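PDB 5Y9S: Vv2_1132 from Vibrio vulnificus CMCP6, which probably binds DNA through a winged helix-turn-helix domain and regulates transcription as a tetrameric member of the LysR family. Local coordinates for residues D[16-21]-D[75-80]; D[105-110]-D[134-139]. All coordinates share one frame; numbering follows the deposited sequence.

Interaction 1: residues D[16-21]-D[75-80]; sequences DFLSLM and YAENLL
Leu-18 and Ala-76 mark the nearest CA pair, 7.6 Å apart, where two helices of the LysR-type DNA-binding domain pass with local axes 10.4 Å apart and an angle of 130° between their N-to-C directions. Residues 16-21 belong to helix 11-22 of the helix-turn-helix region, and 75-80 to the long linker helix 67-90. No hydrogen bond joins them; the contact is made by hydrocarbon. Leu-18 does most of the work. Chi1 of -65° puts its CG anti to the carbonyl carbon; chi2 of -157° sets the methyls, of which CD2 rests on CB of Ala-76 at 4.1 Å, while CD1 serves Glu-77 and Leu-80. Glu-77 crosses Leu-18 at about a right angle, with its CG 4.2 Å from Leu-18 CD1, and sends its carboxylate on to Ser-167 of the third subunit. Phe-17, one residue before Leu-18, also reaches Ala-76, its CD2 4.0 Å from Ala-76 CB, obliquely to the ring; that ring also meets Phe-72 of the same linker helix edge-to-face. Leu-80 also packs on Phe-11 and Leu-14, and it meets Leu-18 tip to tip, Leu-80 CD2 to Leu-18 CD1 at 3.8 Å.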
loop_
_atom_site.group_PDB
_atom_site.type_symbol
_atom_site.label_atom_id
_atom_site.label_comp_id
_atom_site.label_asym_id
_atom_site.label_seq_id
_atom_site.Cartn_x
_atom_site.Cartn_y
_atom_site.Cartn_z
ATOM N N ASP D 16 6.274 14.783 8.843
ATOM C CA ASP D 16 6.040 15.663 9.995
ATOM C C ASP D 16 5.428 14.874 11.133
ATOM O O ASP D 16 5.927 14.886 12.262
ATOM C CB ASP D 16 5.108 16.818 9.624
ATOM C CG ASP D 16 5.778 17.844 8.745
ATOM O OD1 ASP D 16 7.013 17.787 8.638
ATOM O OD2 ASP D 16 5.081 18.697 8.145
ATOM N N PHE D 17 4.364 14.135 10.821
ATOM C CA PHE D 17 3.684 13.338 11.830
ATOM C C PHE D 17 4.635 12.316 12.456
ATOM O O PHE D 17 4.792 12.274 13.679
ATOM C CB PHE D 17 2.464 12.658 11.223
ATOM C CG PHE D 17 1.902 11.582 12.094
ATOM C CD1 PHE D 17 0.982 11.879 13.089
ATOM C CD2 PHE D 17 2.307 10.259 11.930
ATOM C CE1 PHE D 17 0.470 10.877 13.906
ATOM C CE2 PHE D 17 1.815 9.259 12.755
ATOM C CZ PHE D 17 0.882 9.571 13.741
ATOM N N LEU D 18 5.253 11.460 11.631
ATOM C CA LEU D 18 6.191 10.464 12.153
ATOM C C LEU D 18 7.260 11.118 13.030
ATOM O O LEU D 18 7.540 10.664 14.151
ATOM C CB LEU D 18 6.852 9.722 10.998
ATOM C CG LEU D 18 5.943 8.842 10.116
ATOM C CD1 LEU D 18 6.730 7.773 9.396
ATOM C CD2 LEU D 18 4.855 8.176 10.913
ATOM N N SER D 19 7.844 12.218 12.542
ATOM C CA SER D 19 8.951 12.843 13.264
ATOM C C SER D 19 8.519 13.346 14.637
ATOM O O SER D 19 9.282 13.238 15.599
ATOM C CB SER D 19 9.566 13.982 12.448
ATOM O OG SER D 19 10.277 14.854 13.309
ATOM N N LEU D 20 7.304 13.892 14.763
ATOM C CA LEU D 20 6.896 14.334 16.095
ATOM C C LEU D 20 6.456 13.163 16.962
ATOM O O LEU D 20 6.539 13.246 18.185
ATOM C CB LEU D 20 5.786 15.407 16.010
ATOM C CG LEU D 20 4.858 15.603 17.219
ATOM C CD1 LEU D 20 5.625 16.103 18.416
ATOM C CD2 LEU D 20 3.769 16.593 16.877
ATOM N N MET D 21 6.027 12.051 16.363
ATOM C CA MET D 21 5.700 10.879 17.175
ATOM C C MET D 21 6.941 10.291 17.835
ATOM O O MET D 21 6.878 9.848 18.987
ATOM C CB MET D 21 5.003 9.827 16.322
ATOM C CG MET D 21 4.651 8.538 17.069
ATOM S SD MET D 21 4.175 7.175 15.941
ATOM C CE MET D 21 4.020 5.782 17.095
ATOM N N TYR D 75 -1.390 4.430 8.357
ATOM C CA TYR D 75 -1.768 5.174 7.155
ATOM C C TYR D 75 -0.601 6.034 6.679
ATOM O O TYR D 75 -0.246 6.036 5.494
ATOM C CB TYR D 75 -3.009 6.035 7.431
ATOM C CG TYR D 75 -4.286 5.243 7.652
ATOM C CD1 TYR D 75 -4.596 4.746 8.920
ATOM C CD2 TYR D 75 -5.158 4.958 6.595
ATOM C CE1 TYR D 75 -5.745 4.017 9.151
ATOM C CE2 TYR D 75 -6.327 4.214 6.810
ATOM C CZ TYR D 75 -6.601 3.751 8.097
ATOM O OH TYR D 75 -7.726 3.021 8.343
ATOM N N ALA D 76 0.034 6.747 7.605
ATOM C CA ALA D 76 1.163 7.591 7.233
ATOM C C ALA D 76 2.318 6.759 6.685
ATOM O O ALA D 76 2.924 7.123 5.678
ATOM C CB ALA D 76 1.602 8.425 8.435
ATOM N N GLU D 77 2.614 5.620 7.313
ATOM C CA GLU D 77 3.722 4.791 6.834
ATOM C C GLU D 77 3.410 4.173 5.469
ATOM O O GLU D 77 4.261 4.178 4.573
ATOM C CB GLU D 77 4.058 3.707 7.863
ATOM C CG GLU D 77 4.477 4.248 9.257
ATOM C CD GLU D 77 4.896 3.140 10.229
ATOM O OE1 GLU D 77 5.791 3.374 11.082
ATOM O OE2 GLU D 77 4.325 2.020 10.133
ATOM N N ASN D 78 2.198 3.664 5.271
ATOM C CA ASN D 78 1.887 3.068 3.968
ATOM C C ASN D 78 1.995 4.116 2.858
ATOM O O ASN D 78 2.626 3.882 1.824
ATOM C CB ASN D 78 0.499 2.420 4.011
ATOM C CG ASN D 78 0.447 1.215 4.974
ATOM O OD1 ASN D 78 1.398 0.444 5.065
ATOM N ND2 ASN D 78 -0.674 1.049 5.675
ATOM N N LEU D 79 1.452 5.311 3.094
ATOM C CA LEU D 79 1.492 6.353 2.065
ATOM C C LEU D 79 2.919 6.775 1.783
ATOM O O LEU D 79 3.342 6.856 0.621
ATOM C CB LEU D 79 0.680 7.558 2.515
ATOM C CG LEU D 79 -0.578 7.878 1.737
ATOM C CD1 LEU D 79 -1.077 9.236 2.195
ATOM C CD2 LEU D 79 -0.265 7.914 0.275
ATOM N N LEU D 80 3.674 7.059 2.849
ATOM C CA LEU D 80 5.090 7.355 2.702
ATOM C C LEU D 80 5.773 6.276 1.882
ATOM O O LEU D 80 6.411 6.561 0.861
ATOM C CB LEU D 80 5.727 7.474 4.079
ATOM C CG LEU D 80 6.624 8.682 4.298
ATOM C CD1 LEU D 80 5.982 9.941 3.744
ATOM C CD2 LEU D 80 6.830 8.818 5.786
#

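Interaction 2: residues D[105-110]-D[134-139]; sequences CLHTLA and PSVLGI
The imidazole of His-107 lies across the pyrrolidine of Pro-134 in a CH-pi contact, at the C-terminal ends of two parallel strands, 100-105 and 129-134, in the LysR substrate-binding domain, which has the periplasmic-binding-protein fold. Pro-134 CB stands over the centre of one ring face, 3.8 Å from the His-107 centroid and 9° off the normal, and the two side chains cross at about a right angle. With chi1 at -80°, CG of His-107 sits anti to the carbonyl carbon, and the ring extends from there past Pro-134 to Val-136. There His-107 CE1 meets Val-136 CG1 at 3.8 Å, the side chains crossing obliquely. From the same short helix, Ala-110 CB lies 4.0 Å from Pro-134 CG, so the proline ring is touched at two neighbouring carbons. The third subunit packs against this junction: its Val-136 touches both His-107 and Val-136, and its Thr-233 lies on Pro-134. The backbones are tied by Ser-135 N, which donates to Cys-105 O at 2.7 Å. Ser-135 then begins an ST turn: its OG, also hydrogen-bonded to His-142 NE2, accepts from Leu-137 N at 3.0 Å.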
loop_
_atom_site.group_PDB
_atom_site.type_symbol
_atom_site.label_atom_id
_atom_site.label_comp_id
_atom_site.label_asym_id
_atom_site.label_seq_id
_atom_site.Cartn_x
_atom_site.Cartn_y
_atom_site.Cartn_z
ATOM N N CYS D 105 29.834 -4.922 -7.735
ATOM C CA CYS D 105 30.456 -6.187 -7.357
ATOM C C CYS D 105 29.872 -6.646 -6.033
ATOM O O CYS D 105 29.069 -5.950 -5.403
ATOM C CB CYS D 105 31.969 -6.067 -7.224
ATOM S SG CYS D 105 32.445 -4.793 -6.027
ATOM N N LEU D 106 30.308 -7.826 -5.612
ATOM C CA LEU D 106 29.934 -8.338 -4.309
ATOM C C LEU D 106 30.649 -7.548 -3.222
ATOM O O LEU D 106 31.689 -6.920 -3.462
ATOM C CB LEU D 106 30.275 -9.823 -4.195
ATOM C CG LEU D 106 29.440 -10.721 -5.108
ATOM C CD1 LEU D 106 30.082 -10.856 -6.518
ATOM C CD2 LEU D 106 29.202 -12.067 -4.441
ATOM N N HIS D 107 30.082 -7.607 -2.010
ATOM C CA HIS D 107 30.619 -6.853 -0.878
ATOM C C HIS D 107 32.075 -7.200 -0.610
ATOM O O HIS D 107 32.894 -6.307 -0.354
ATOM C CB HIS D 107 29.796 -7.126 0.379
ATOM C CG HIS D 107 28.527 -6.341 0.453
ATOM N ND1 HIS D 107 27.469 -6.556 -0.401
ATOM C CD2 HIS D 107 28.149 -5.339 1.281
ATOM C CE1 HIS D 107 26.487 -5.725 -0.098
ATOM N NE2 HIS D 107 26.875 -4.975 0.921
ATOM N N THR D 108 32.412 -8.493 -0.641
ATOM C CA THR D 108 33.764 -8.909 -0.285
ATOM C C THR D 108 34.778 -8.307 -1.245
ATOM O O THR D 108 35.770 -7.704 -0.824
ATOM C CB THR D 108 33.868 -10.435 -0.278
ATOM O OG1 THR D 108 33.560 -10.944 -1.582
ATOM C CG2 THR D 108 32.879 -11.025 0.713
ATOM N N LEU D 109 34.519 -8.431 -2.549
ATOM C CA LEU D 109 35.465 -7.933 -3.538
ATOM C C LEU D 109 35.665 -6.436 -3.401
ATOM O O LEU D 109 36.743 -5.921 -3.720
ATOM C CB LEU D 109 34.977 -8.283 -4.943
ATOM C CG LEU D 109 34.924 -9.768 -5.316
ATOM C CD1 LEU D 109 34.467 -9.928 -6.753
ATOM C CD2 LEU D 109 36.295 -10.400 -5.109
ATOM N N ALA D 110 34.653 -5.727 -2.896
ATOM C CA ALA D 110 34.724 -4.273 -2.822
ATOM C C ALA D 110 35.750 -3.762 -1.809
ATOM O O ALA D 110 36.131 -2.589 -1.892
ATOM C CB ALA D 110 33.342 -3.705 -2.492
ATOM N N PRO D 134 28.688 -2.021 -3.898
ATOM C CA PRO D 134 28.539 -3.464 -3.710
ATOM C C PRO D 134 27.069 -3.827 -3.791
ATOM O O PRO D 134 26.200 -3.027 -3.448
ATOM C CB PRO D 134 29.102 -3.708 -2.307
ATOM C CG PRO D 134 29.636 -2.379 -1.839
ATOM C CD PRO D 134 28.949 -1.333 -2.630
ATOM N N SER D 135 26.790 -5.044 -4.253
ATOM C CA SER D 135 25.417 -5.431 -4.543
ATOM C C SER D 135 25.240 -6.925 -4.325
ATOM O O SER D 135 26.099 -7.720 -4.716
ATOM C CB SER D 135 25.043 -5.072 -5.989
ATOM O OG SER D 135 23.789 -5.630 -6.355
ATOM N N VAL D 136 24.120 -7.302 -3.707
ATOM C CA VAL D 136 23.749 -8.710 -3.592
ATOM C C VAL D 136 22.710 -9.103 -4.629
ATOM O O VAL D 136 22.192 -10.220 -4.577
ATOM C CB VAL D 136 23.247 -9.074 -2.177
ATOM C CG1 VAL D 136 24.252 -8.659 -1.126
ATOM C CG2 VAL D 136 21.866 -8.450 -1.891
ATOM N N LEU D 137 22.366 -8.206 -5.554
ATOM C CA LEU D 137 21.532 -8.630 -6.665
ATOM C C LEU D 137 22.287 -9.689 -7.475
ATOM O O LEU D 137 23.492 -9.895 -7.320
ATOM C CB LEU D 137 21.137 -7.435 -7.532
ATOM C CG LEU D 137 20.270 -6.330 -6.910
ATOM C CD1 LEU D 137 20.360 -5.097 -7.772
ATOM C CD2 LEU D 137 18.799 -6.737 -6.733
ATOM N N GLY D 138 21.580 -10.388 -8.321
ATOM C CA GLY D 138 22.245 -11.488 -8.990
ATOM C C GLY D 138 23.201 -11.052 -10.094
ATOM O O GLY D 138 23.234 -9.903 -10.540
ATOM N N ILE D 139 23.992 -12.019 -10.561
ATOM C CA ILE D 139 24.751 -11.809 -11.791
ATOM C C ILE D 139 23.804 -11.451 -12.944
ATOM O O ILE D 139 24.125 -10.613 -13.800
ATOM C CB ILE D 139 25.630 -13.049 -12.103
ATOM C CG1 ILE D 139 26.520 -12.808 -13.315
ATOM C CG2 ILE D 139 24.845 -14.314 -12.314
ATOM C CD1 ILE D 139 27.772 -12.075 -12.941
#

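How the interactions relate
Interactions 1 and 2 share no helix or strand: the first joins two helices at the DNA-binding end, the second two strand ends and their following segments in the substrate-binding domain. Their centres are 33 Å apart and their nearest atoms about 20 Å, so neither touches the other. Interaction 1 is the more buried and wholly apolar across its segments. Interaction 2, although nearer the centre of the chain, is only partly buried, and combines a backbone hydrogen bond with ring packing. Both reach the third subunit, so each contact within the chain also borders an interface of the tetramer.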